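Local coordinates for MHC class I antigen (Ctenopharyngodon idella, PDB 5H5Z), which probably presents short peptides to T cells, as a heavy chain that holds a bound peptide and pairs with beta-2-microglobulin, at residues L185-P190 and D268-N273; I208-N213 and S238-G243; M40-K45 and D56-Q61. One frame throughout, in Å; residues are numbered along the deposited sequence.

Interaction 1 (L185-P190 and D268-N273); sequences LLQKDP and DDIITN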
loop_
_atom_site.group_PDB
_atom_site.type_symbol
_atom_site.label_atom_id
_atom_site.label_comp_id
_atom_site.label_asym_id
_atom_site.label_seq_id
_atom_site.Cartn_x
_atom_site.Cartn_y
_atom_site.Cartn_z
ATOM N N LEU A 185 -12.989 20.814 9.290
ATOM C CA LEU A 185 -12.376 21.078 10.589
ATOM C C LEU A 185 -13.214 20.382 11.642
ATOM O O LEU A 185 -14.424 20.617 11.736
ATOM C CB LEU A 185 -12.318 22.577 10.895
ATOM C CG LEU A 185 -11.095 23.411 10.516
ATOM C CD1 LEU A 185 -11.197 24.770 11.187
ATOM C CD2 LEU A 185 -9.781 22.742 10.891
ATOM N N LEU A 186 -12.556 19.539 12.434
ATOM C CA LEU A 186 -13.241 18.668 13.381
ATOM C C LEU A 186 -12.837 18.993 14.799
ATOM O O LEU A 186 -11.682 19.331 15.066
ATOM C CB LEU A 186 -12.906 17.200 13.093
ATOM C CG LEU A 186 -12.967 16.683 11.648
ATOM C CD1 LEU A 186 -12.596 15.208 11.578
ATOM C CD2 LEU A 186 -14.321 16.935 11.009
ATOM N N GLN A 187 -13.792 18.891 15.711
ATOM C CA GLN A 187 -13.509 19.079 17.126
ATOM C C GLN A 187 -14.493 18.272 17.954
ATOM O O GLN A 187 -15.696 18.313 17.709
ATOM C CB GLN A 187 -13.601 20.559 17.487
ATOM C CG GLN A 187 -12.935 20.908 18.804
ATOM C CD GLN A 187 -13.036 22.382 19.140
ATOM O OE1 GLN A 187 -13.997 23.046 18.769
ATOM N NE2 GLN A 187 -12.047 22.898 19.862
ATOM N N LYS A 188 -13.974 17.537 18.932
ATOM C CA LYS A 188 -14.808 16.689 19.775
ATOM C C LYS A 188 -15.494 17.481 20.884
ATOM O O LYS A 188 -16.628 17.190 21.256
ATOM C CB LYS A 188 -13.976 15.554 20.368
ATOM C CG LYS A 188 -13.404 14.610 19.320
ATOM C CD LYS A 188 -12.843 13.341 19.941
ATOM C CE LYS A 188 -13.934 12.488 20.576
ATOM N NZ LYS A 188 -14.586 11.579 19.595
ATOM N N ASP A 189 -14.797 18.488 21.395
ATOM C CA ASP A 189 -15.258 19.273 22.533
ATOM C C ASP A 189 -14.729 20.687 22.335
ATOM O O ASP A 189 -13.619 20.849 21.833
ATOM C CB ASP A 189 -14.704 18.647 23.821
ATOM C CG ASP A 189 -15.114 19.391 25.069
ATOM O OD1 ASP A 189 -14.495 20.431 25.372
ATOM O OD2 ASP A 189 -16.051 18.930 25.750
ATOM N N PRO A 190 -15.512 21.720 22.722
ATOM C CA PRO A 190 -15.042 23.099 22.525
ATOM C C PRO A 190 -13.668 23.391 23.146
ATOM O O PRO A 190 -12.993 24.329 22.722
ATOM C CB PRO A 190 -16.124 23.937 23.213
ATOM C CG PRO A 190 -17.354 23.109 23.100
ATOM C CD PRO A 190 -16.875 21.697 23.296
ATOM N N ASP A 268 -15.489 29.152 12.034
ATOM C CA ASP A 268 -16.867 29.118 11.542
ATOM C C ASP A 268 -17.227 27.798 10.865
ATOM O O ASP A 268 -18.408 27.498 10.658
ATOM C CB ASP A 268 -17.114 30.275 10.565
ATOM C CG ASP A 268 -17.259 31.612 11.266
ATOM O OD1 ASP A 268 -17.326 31.638 12.514
ATOM O OD2 ASP A 268 -17.312 32.641 10.563
ATOM N N ASP A 269 -16.207 27.019 10.518
ATOM C CA ASP A 269 -16.401 25.761 9.805
ATOM C C ASP A 269 -16.395 24.531 10.700
ATOM O O ASP A 269 -16.736 23.437 10.237
ATOM C CB ASP A 269 -15.343 25.606 8.710
ATOM C CG ASP A 269 -15.416 26.708 7.686
ATOM O OD1 ASP A 269 -16.536 27.005 7.221
ATOM O OD2 ASP A 269 -14.359 27.284 7.360
ATOM N N ILE A 270 -16.021 24.706 11.969
ATOM C CA ILE A 270 -15.835 23.567 12.875
ATOM C C ILE A 270 -17.117 22.754 13.032
ATOM O O ILE A 270 -18.192 23.304 13.297
ATOM C CB ILE A 270 -15.263 23.991 14.251
ATOM C CG1 ILE A 270 -13.855 24.573 14.076
ATOM C CG2 ILE A 270 -15.242 22.815 15.227
ATOM C CD1 ILE A 270 -13.207 25.061 15.353
ATOM N N ILE A 271 -16.991 21.445 12.833
ATOM C CA ILE A 271 -18.101 20.521 13.042
ATOM C C ILE A 271 -17.799 19.555 14.186
ATOM O O ILE A 271 -16.636 19.314 14.527
ATOM C CB ILE A 271 -18.504 19.759 11.751
ATOM C CG1 ILE A 271 -17.342 18.911 11.210
ATOM C CG2 ILE A 271 -19.044 20.730 10.705
ATOM C CD1 ILE A 271 -17.725 18.007 10.055
ATOM N N THR A 272 -18.857 19.017 14.781
ATOM C CA THR A 272 -18.736 18.130 15.933
ATOM C C THR A 272 -19.966 17.236 16.043
ATOM O O THR A 272 -21.035 17.565 15.521
ATOM C CB THR A 272 -18.541 18.941 17.237
ATOM O OG1 THR A 272 -18.315 18.055 18.345
ATOM C CG2 THR A 272 -19.741 19.824 17.515
ATOM N N ASN A 273 -19.796 16.093 16.695
ATOM C CA ASN A 273 -20.908 15.237 17.081
ATOM C C ASN A 273 -21.412 15.675 18.454
ATOM O O ASN A 273 -20.678 16.329 19.198
ATOM C CB ASN A 273 -20.461 13.774 17.115
ATOM C CG ASN A 273 -20.311 13.170 15.728
ATOM O OD1 ASN A 273 -21.091 13.458 14.819
ATOM N ND2 ASN A 273 -19.315 12.310 15.564
HETATM O O HOH W 1 -15.461 21.806 8.429
#
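Two backbone hydrogen bonds grip Ile-271 across this contact. Its N donates to Leu-185 O at 2.9 Å, almost straight at 171°. Its O accepts from Gln-187 N at 3.1 Å, with a more bent N-H. Both donors lie nearly along the C=O axis. Together they form a single beta bridge between Leu-186 and Ile-271, and the two segments run roughly the same way, 25° apart. Leu-185 O also receives a CA-H contact from Ile-270. One step on, Thr-272 OG1, anti to its backbone N, is turned to Gln-187 O, 2.7 Å away. The same hydroxyl is hydrogen-bonded to Met-98 O of beta-2-microglobulin and also has the O of Asn-273 near it.

The side chains fill in around the bridge. Ile-270 crosses obliquely over two neighbours: its CG1 meets Leu-185 CD1, and its CG2 sits 3.6 Å from Gln-187 CB. Leu-186 and Ile-271 lie side by side, with Leu-186 CD2 3.6 Å from Ile-271 CG1. A water accepts from Leu-185 N and donates to Asp-269 O. Farther out, Gln-187 NE2 bonds to Ser-192 O.

The contact ties the tail after strand 261-266 to an outer strand of the immunoglobulin domain, 182-187. The other side of that strand pairs with strand 194-201, and beta-2-microglobulin packs on Leu-186 and Ile-271.

Interaction 2 (I208-N213 and S238-G243); sequences ITWQKN and STLNVG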
loop_
_atom_site.group_PDB
_atom_site.type_symbol
_atom_site.label_atom_id
_atom_site.label_comp_id
_atom_site.label_asym_id
_atom_site.label_seq_id
_atom_site.Cartn_x
_atom_site.Cartn_y
_atom_site.Cartn_z
ATOM N N ILE A 208 -0.775 20.279 4.468
ATOM C CA ILE A 208 -1.720 20.808 5.443
ATOM C C ILE A 208 -0.941 21.686 6.404
ATOM O O ILE A 208 0.056 21.252 6.977
ATOM C CB ILE A 208 -2.450 19.691 6.222
ATOM C CG1 ILE A 208 -3.143 18.729 5.258
ATOM C CG2 ILE A 208 -3.450 20.284 7.210
ATOM C CD1 ILE A 208 -3.780 17.523 5.913
ATOM N N THR A 209 -1.386 22.928 6.558
ATOM C CA THR A 209 -0.728 23.857 7.467
ATOM C C THR A 209 -1.749 24.586 8.318
ATOM O O THR A 209 -2.934 24.644 7.986
ATOM C CB THR A 209 0.117 24.910 6.720
ATOM O OG1 THR A 209 -0.715 25.627 5.804
ATOM C CG2 THR A 209 1.272 24.263 5.961
ATOM N N TRP A 210 -1.261 25.186 9.390
ATOM C CA TRP A 210 -2.082 25.995 10.266
ATOM C C TRP A 210 -1.570 27.420 10.240
ATOM O O TRP A 210 -0.379 27.656 10.119
ATOM C CB TRP A 210 -2.038 25.457 11.692
ATOM C CG TRP A 210 -2.688 24.135 11.859
ATOM C CD1 TRP A 210 -2.086 22.921 11.813
ATOM C CD2 TRP A 210 -4.071 23.885 12.110
ATOM N NE1 TRP A 210 -3.000 21.931 12.014
ATOM C CE2 TRP A 210 -4.230 22.496 12.203
ATOM C CE3 TRP A 210 -5.189 24.703 12.269
ATOM C CZ2 TRP A 210 -5.457 21.904 12.442
ATOM C CZ3 TRP A 210 -6.403 24.115 12.510
ATOM C CH2 TRP A 210 -6.531 22.729 12.595
ATOM N N GLN A 211 -2.487 28.371 10.331
ATOM C CA GLN A 211 -2.109 29.767 10.397
ATOM C C GLN A 211 -2.755 30.435 11.605
ATOM O O GLN A 211 -3.881 30.126 11.973
ATOM C CB GLN A 211 -2.488 30.499 9.109
ATOM C CG GLN A 211 -1.537 30.231 7.954
ATOM C CD GLN A 211 -1.538 31.337 6.916
ATOM O OE1 GLN A 211 -2.568 31.942 6.639
ATOM N NE2 GLN A 211 -0.378 31.602 6.339
ATOM N N LYS A 212 -2.007 31.331 12.232
ATOM C CA LYS A 212 -2.544 32.146 13.301
ATOM C C LYS A 212 -2.525 33.588 12.824
ATOM O O LYS A 212 -1.474 34.136 12.530
ATOM C CB LYS A 212 -1.684 31.987 14.552
ATOM C CG LYS A 212 -2.180 32.746 15.770
ATOM C CD LYS A 212 -1.244 32.534 16.946
ATOM C CE LYS A 212 -1.578 33.460 18.104
ATOM N NZ LYS A 212 -0.525 33.410 19.156
ATOM N N ASN A 213 -3.694 34.203 12.747
ATOM C CA ASN A 213 -3.768 35.600 12.365
ATOM C C ASN A 213 -3.072 35.850 11.031
ATOM O O ASN A 213 -2.398 36.858 10.858
ATOM C CB ASN A 213 -3.161 36.473 13.463
ATOM C CG ASN A 213 -3.854 36.285 14.796
ATOM O OD1 ASN A 213 -5.069 36.132 14.851
ATOM N ND2 ASN A 213 -3.081 36.291 15.877
ATOM N N SER A 238 -4.172 16.968 10.107
ATOM C CA SER A 238 -3.283 17.619 11.059
ATOM C C SER A 238 -4.102 18.089 12.244
ATOM O O SER A 238 -5.248 18.500 12.088
ATOM C CB SER A 238 -2.571 18.807 10.418
ATOM O OG SER A 238 -1.686 19.414 11.345
ATOM N N THR A 239 -3.503 18.033 13.426
ATOM C CA THR A 239 -4.199 18.379 14.657
ATOM C C THR A 239 -3.485 19.534 15.346
ATOM O O THR A 239 -2.269 19.486 15.542
ATOM C CB THR A 239 -4.277 17.162 15.605
ATOM O OG1 THR A 239 -4.924 16.072 14.934
ATOM C CG2 THR A 239 -5.058 17.496 16.865
ATOM N N LEU A 240 -4.249 20.569 15.695
ATOM C CA LEU A 240 -3.732 21.716 16.435
ATOM C C LEU A 240 -4.195 21.636 17.878
ATOM O O LEU A 240 -5.396 21.570 18.147
ATOM C CB LEU A 240 -4.219 23.032 15.817
ATOM C CG LEU A 240 -3.752 24.326 16.498
ATOM C CD1 LEU A 240 -2.277 24.587 16.227
ATOM C CD2 LEU A 240 -4.594 25.516 16.057
ATOM N N ASN A 241 -3.239 21.641 18.802
ATOM C CA ASN A 241 -3.567 21.625 20.218
ATOM C C ASN A 241 -3.159 22.902 20.942
ATOM O O ASN A 241 -2.192 22.923 21.703
ATOM C CB ASN A 241 -2.997 20.389 20.923
ATOM C CG ASN A 241 -3.627 20.159 22.287
ATOM O OD1 ASN A 241 -4.701 20.689 22.585
ATOM N ND2 ASN A 241 -2.965 19.369 23.122
ATOM N N VAL A 242 -3.896 23.973 20.671
ATOM C CA VAL A 242 -3.823 25.172 21.491
ATOM C C VAL A 242 -5.104 25.165 22.315
ATOM O O VAL A 242 -6.011 24.378 22.043
ATOM C CB VAL A 242 -3.666 26.464 20.654
ATOM C CG1 VAL A 242 -2.417 26.383 19.785
ATOM C CG2 VAL A 242 -4.900 26.734 19.797
ATOM N N GLY A 243 -5.181 26.012 23.329
ATOM C CA GLY A 243 -6.351 25.998 24.198
ATOM C C GLY A 243 -7.562 26.656 23.561
ATOM O O GLY A 243 -7.429 27.343 22.548
HETATM O O HOH W 2 0.209 20.524 9.744
#
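This contact lies in the core of an immunoglobulin C1-set beta sandwich. Strand 208-212 belongs to one sheet and strand 238-240 to the other. Their axes pass 8.0 Å apart and cross at -20°. The disulfide Cys-196 to Cys-254 joins the same two sheets, and the indole of Trp-210 packs on Cys-196. A tryptophan packed against the intersheet disulfide is a hallmark of the immunoglobulin fold.

Apolar contact centres on Leu-240 and Trp-210. Leu-240 CB stands over one face of the indole, 3.6 Å from the centroid of the six-membered ring and 10° off its normal. This is a CH-pi contact. Leu-240 CG is anti to the backbone N, which carries the branch onward so that CD2 comes near Trp-210 CE3. At the start of both segments, Ile-208 CG2 meets Ser-238 CB at 3.6 Å. Val-221 of strand 221-228 also touches Trp-210, Ser-238 and Leu-240.

Polar contact is made at the indole edge. Ser-238 O lies there in the ring plane, near CZ2. A water donates to Ile-208 O and pairs with Ser-238 OG, so this buried oxygen has two partners here. The second is Trp-210 NE1, which donates to Ser-238 OG at 2.9 Å, with the oxygen close to the ring plane and an N-H angle of 148°.

Interaction 3 (M40-K45 and D56-Q61); sequences MKAVPK and DYWDRQ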
loop_
_atom_site.group_PDB
_atom_site.type_symbol
_atom_site.label_atom_id
_atom_site.label_comp_id
_atom_site.label_asym_id
_atom_site.label_seq_id
_atom_site.Cartn_x
_atom_site.Cartn_y
_atom_site.Cartn_z
ATOM N N MET A 40 -4.635 -20.464 -9.628
ATOM C CA MET A 40 -3.731 -20.657 -10.774
ATOM C C MET A 40 -4.126 -19.826 -11.992
ATOM O O MET A 40 -3.906 -20.239 -13.135
ATOM C CB MET A 40 -3.607 -22.143 -11.157
ATOM C CG MET A 40 -2.811 -22.984 -10.178
ATOM S SD MET A 40 -1.059 -22.549 -10.097
ATOM C CE MET A 40 -0.442 -23.962 -9.186
ATOM N N LYS A 41 -4.711 -18.655 -11.745
ATOM C CA LYS A 41 -5.206 -17.806 -12.822
ATOM C C LYS A 41 -4.875 -16.346 -12.557
ATOM O O LYS A 41 -5.116 -15.839 -11.462
ATOM C CB LYS A 41 -6.723 -17.989 -13.019
ATOM C CG LYS A 41 -7.154 -19.396 -13.439
ATOM C CD LYS A 41 -6.674 -19.773 -14.843
ATOM C CE LYS A 41 -6.722 -21.282 -15.094
ATOM N NZ LYS A 41 -5.447 -22.024 -14.806
ATOM N N ALA A 42 -4.300 -15.684 -13.557
ATOM C CA ALA A 42 -4.069 -14.243 -13.495
ATOM C C ALA A 42 -5.336 -13.522 -13.933
ATOM O O ALA A 42 -5.922 -13.854 -14.975
ATOM C CB ALA A 42 -2.902 -13.846 -14.382
ATOM N N VAL A 43 -5.752 -12.534 -13.144
ATOM C CA VAL A 43 -7.016 -11.825 -13.384
ATOM C C VAL A 43 -6.877 -10.294 -13.333
ATOM O O VAL A 43 -6.021 -9.765 -12.603
ATOM C CB VAL A 43 -8.132 -12.282 -12.404
ATOM C CG1 VAL A 43 -8.528 -13.730 -12.665
ATOM C CG2 VAL A 43 -7.704 -12.091 -10.956
ATOM N N PRO A 44 -7.725 -9.580 -14.106
ATOM C CA PRO A 44 -7.743 -8.116 -14.128
ATOM C C PRO A 44 -8.285 -7.528 -12.834
ATOM O O PRO A 44 -9.151 -8.131 -12.198
ATOM C CB PRO A 44 -8.702 -7.794 -15.280
ATOM C CG PRO A 44 -9.579 -8.993 -15.397
ATOM C CD PRO A 44 -8.679 -10.151 -15.082
ATOM N N LYS A 45 -7.785 -6.354 -12.461
ATOM C CA LYS A 45 -8.266 -5.682 -11.258
ATOM C C LYS A 45 -8.707 -4.230 -11.481
ATOM O O LYS A 45 -9.117 -3.573 -10.538
ATOM C CB LYS A 45 -7.220 -5.761 -10.136
ATOM C CG LYS A 45 -6.915 -7.169 -9.623
ATOM C CD LYS A 45 -8.110 -7.863 -8.969
ATOM C CE LYS A 45 -8.564 -7.153 -7.698
ATOM N NZ LYS A 45 -9.618 -7.911 -6.970
ATOM N N ASP A 56 -6.403 -13.792 -24.536
ATOM C CA ASP A 56 -5.024 -14.054 -24.980
ATOM C C ASP A 56 -3.975 -13.484 -24.024
ATOM O O ASP A 56 -3.017 -14.175 -23.658
ATOM C CB ASP A 56 -4.785 -13.514 -26.397
ATOM C CG ASP A 56 -5.123 -14.530 -27.483
ATOM O OD1 ASP A 56 -5.834 -15.523 -27.206
ATOM O OD2 ASP A 56 -4.671 -14.332 -28.632
ATOM N N TYR A 57 -4.166 -12.229 -23.629
ATOM C CA TYR A 57 -3.283 -11.556 -22.678
ATOM C C TYR A 57 -3.228 -12.291 -21.337
ATOM O O TYR A 57 -2.145 -12.572 -20.813
ATOM C CB TYR A 57 -3.735 -10.104 -22.480
ATOM C CG TYR A 57 -2.990 -9.353 -21.393
ATOM C CD1 TYR A 57 -1.823 -8.644 -21.680
ATOM C CD2 TYR A 57 -3.464 -9.339 -20.076
ATOM C CE1 TYR A 57 -1.140 -7.952 -20.685
ATOM C CE2 TYR A 57 -2.788 -8.657 -19.073
ATOM C CZ TYR A 57 -1.626 -7.961 -19.386
ATOM O OH TYR A 57 -0.949 -7.275 -18.397
ATOM N N TRP A 58 -4.399 -12.613 -20.798
ATOM C CA TRP A 58 -4.484 -13.248 -19.485
ATOM C C TRP A 58 -4.001 -14.698 -19.491
ATOM O O TRP A 58 -3.383 -15.139 -18.526
ATOM C CB TRP A 58 -5.887 -13.086 -18.887
ATOM C CG TRP A 58 -6.147 -11.652 -18.511
ATOM C CD1 TRP A 58 -7.049 -10.796 -19.084
ATOM C CD2 TRP A 58 -5.464 -10.897 -17.504
ATOM N NE1 TRP A 58 -6.980 -9.561 -18.481
ATOM C CE2 TRP A 58 -6.017 -9.596 -17.506
ATOM C CE3 TRP A 58 -4.447 -11.197 -16.587
ATOM C CZ2 TRP A 58 -5.577 -8.592 -16.636
ATOM C CZ3 TRP A 58 -4.019 -10.200 -15.715
ATOM C CH2 TRP A 58 -4.582 -8.913 -15.748
ATOM N N ASP A 59 -4.229 -15.418 -20.590
ATOM C CA ASP A 59 -3.686 -16.773 -20.719
ATOM C C ASP A 59 -2.158 -16.755 -20.667
ATOM O O ASP A 59 -1.542 -17.620 -20.035
ATOM C CB ASP A 59 -4.178 -17.456 -22.003
ATOM C CG ASP A 59 -5.676 -17.735 -21.984
ATOM O OD1 ASP A 59 -6.288 -17.702 -20.894
ATOM O OD2 ASP A 59 -6.247 -17.989 -23.064
ATOM N N ARG A 60 -1.562 -15.764 -21.330
ATOM C CA ARG A 60 -0.110 -15.591 -21.337
ATOM C C ARG A 60 0.420 -15.205 -19.960
ATOM O O ARG A 60 1.439 -15.739 -19.513
ATOM C CB ARG A 60 0.315 -14.570 -22.399
ATOM C CG ARG A 60 0.765 -15.230 -23.694
ATOM C CD ARG A 60 0.484 -14.395 -24.935
ATOM N NE ARG A 60 0.674 -15.205 -26.138
ATOM C CZ ARG A 60 -0.249 -16.023 -26.646
ATOM N NH1 ARG A 60 -1.442 -16.130 -26.065
ATOM N NH2 ARG A 60 0.019 -16.738 -27.733
ATOM N N GLN A 61 -0.287 -14.301 -19.285
ATOM C CA GLN A 61 0.102 -13.880 -17.939
ATOM C C GLN A 61 -0.012 -15.031 -16.934
ATOM O O GLN A 61 0.864 -15.212 -16.086
ATOM C CB GLN A 61 -0.714 -12.666 -17.480
ATOM C CG GLN A 61 -0.172 -12.010 -16.222
ATOM C CD GLN A 61 1.281 -11.597 -16.366
ATOM O OE1 GLN A 61 1.590 -10.534 -16.912
ATOM N NE2 GLN A 61 2.184 -12.447 -15.883
#
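Trp-58 carries this contact, reaching from helix 55-82 to the segment around strand 43-44. Its CB points toward that segment, with Ala-42 O 4.0 Å away. CG is anti to the carbonyl carbon (chi1 -69°), which sends the indole out across the backbone of residues 42 to 44. CE3 meets Ala-42 first: it lies 3.4 Å from Ala-42 O and also touches the methyl CB. CZ3 and CH2 come next, at the far rim of the six-membered ring. They rest against the carbonyl group of Val-43, whose C lies over one ring face, offset toward the rim. CZ2 makes the closest approach, 3.3 Å from Pro-44 CA, and touches Pro-44 CB as well. On the way back to the five-membered ring, CE2 and NE1 meet the proline ring. Pro-44 CD sits over this face, 3.9 Å from the centroid of the five-membered ring and 23° off its normal, a CH-pi contact.

Tyr-57 turns its ring edge to the opposite face, with CD2 3.5 Å above the indole plane, over its centre. The indole is thus held between the backbone and proline on one face and the edge of Tyr-57 on the other.

Beside it, Gln-61 adds a small apolar touch, its CG 3.8 Å from Ala-42 CB. CG is anti to the backbone N and the chain bends at chi2, taking the amide elsewhere: OE1 bonds to the backbone of the bound peptide.

The contact seats a helix of the peptide-binding groove beside an outer strand of its floor. Thr-62, one turn on from Trp-58, bonds through OG1 to Ala-42 N. Ile-49 of helix 47-50 packs on both Pro-44 and Trp-58, and Met-33 of strand 30-36 also touches the indole.

From the N terminus, interaction 3 comes first. It closes a short loop of 10 residues, through helix 47-50, and joins a strand at the edge of the groove floor to helix 55-82. The chain then completes the groove and enters the immunoglobulin domain. Interaction 1 opens there and closes only after strand 261-266, spanning 77 residues. Interaction 2 is nested inside that loop and joins the two sheets of the sandwich. Interactions 1 and 2 touch, through Leu-185 CD2 and Trp-210 CH2, 3.7 Å apart. Interaction 3 stands apart, its centre about 49 Å from the centres of the other two.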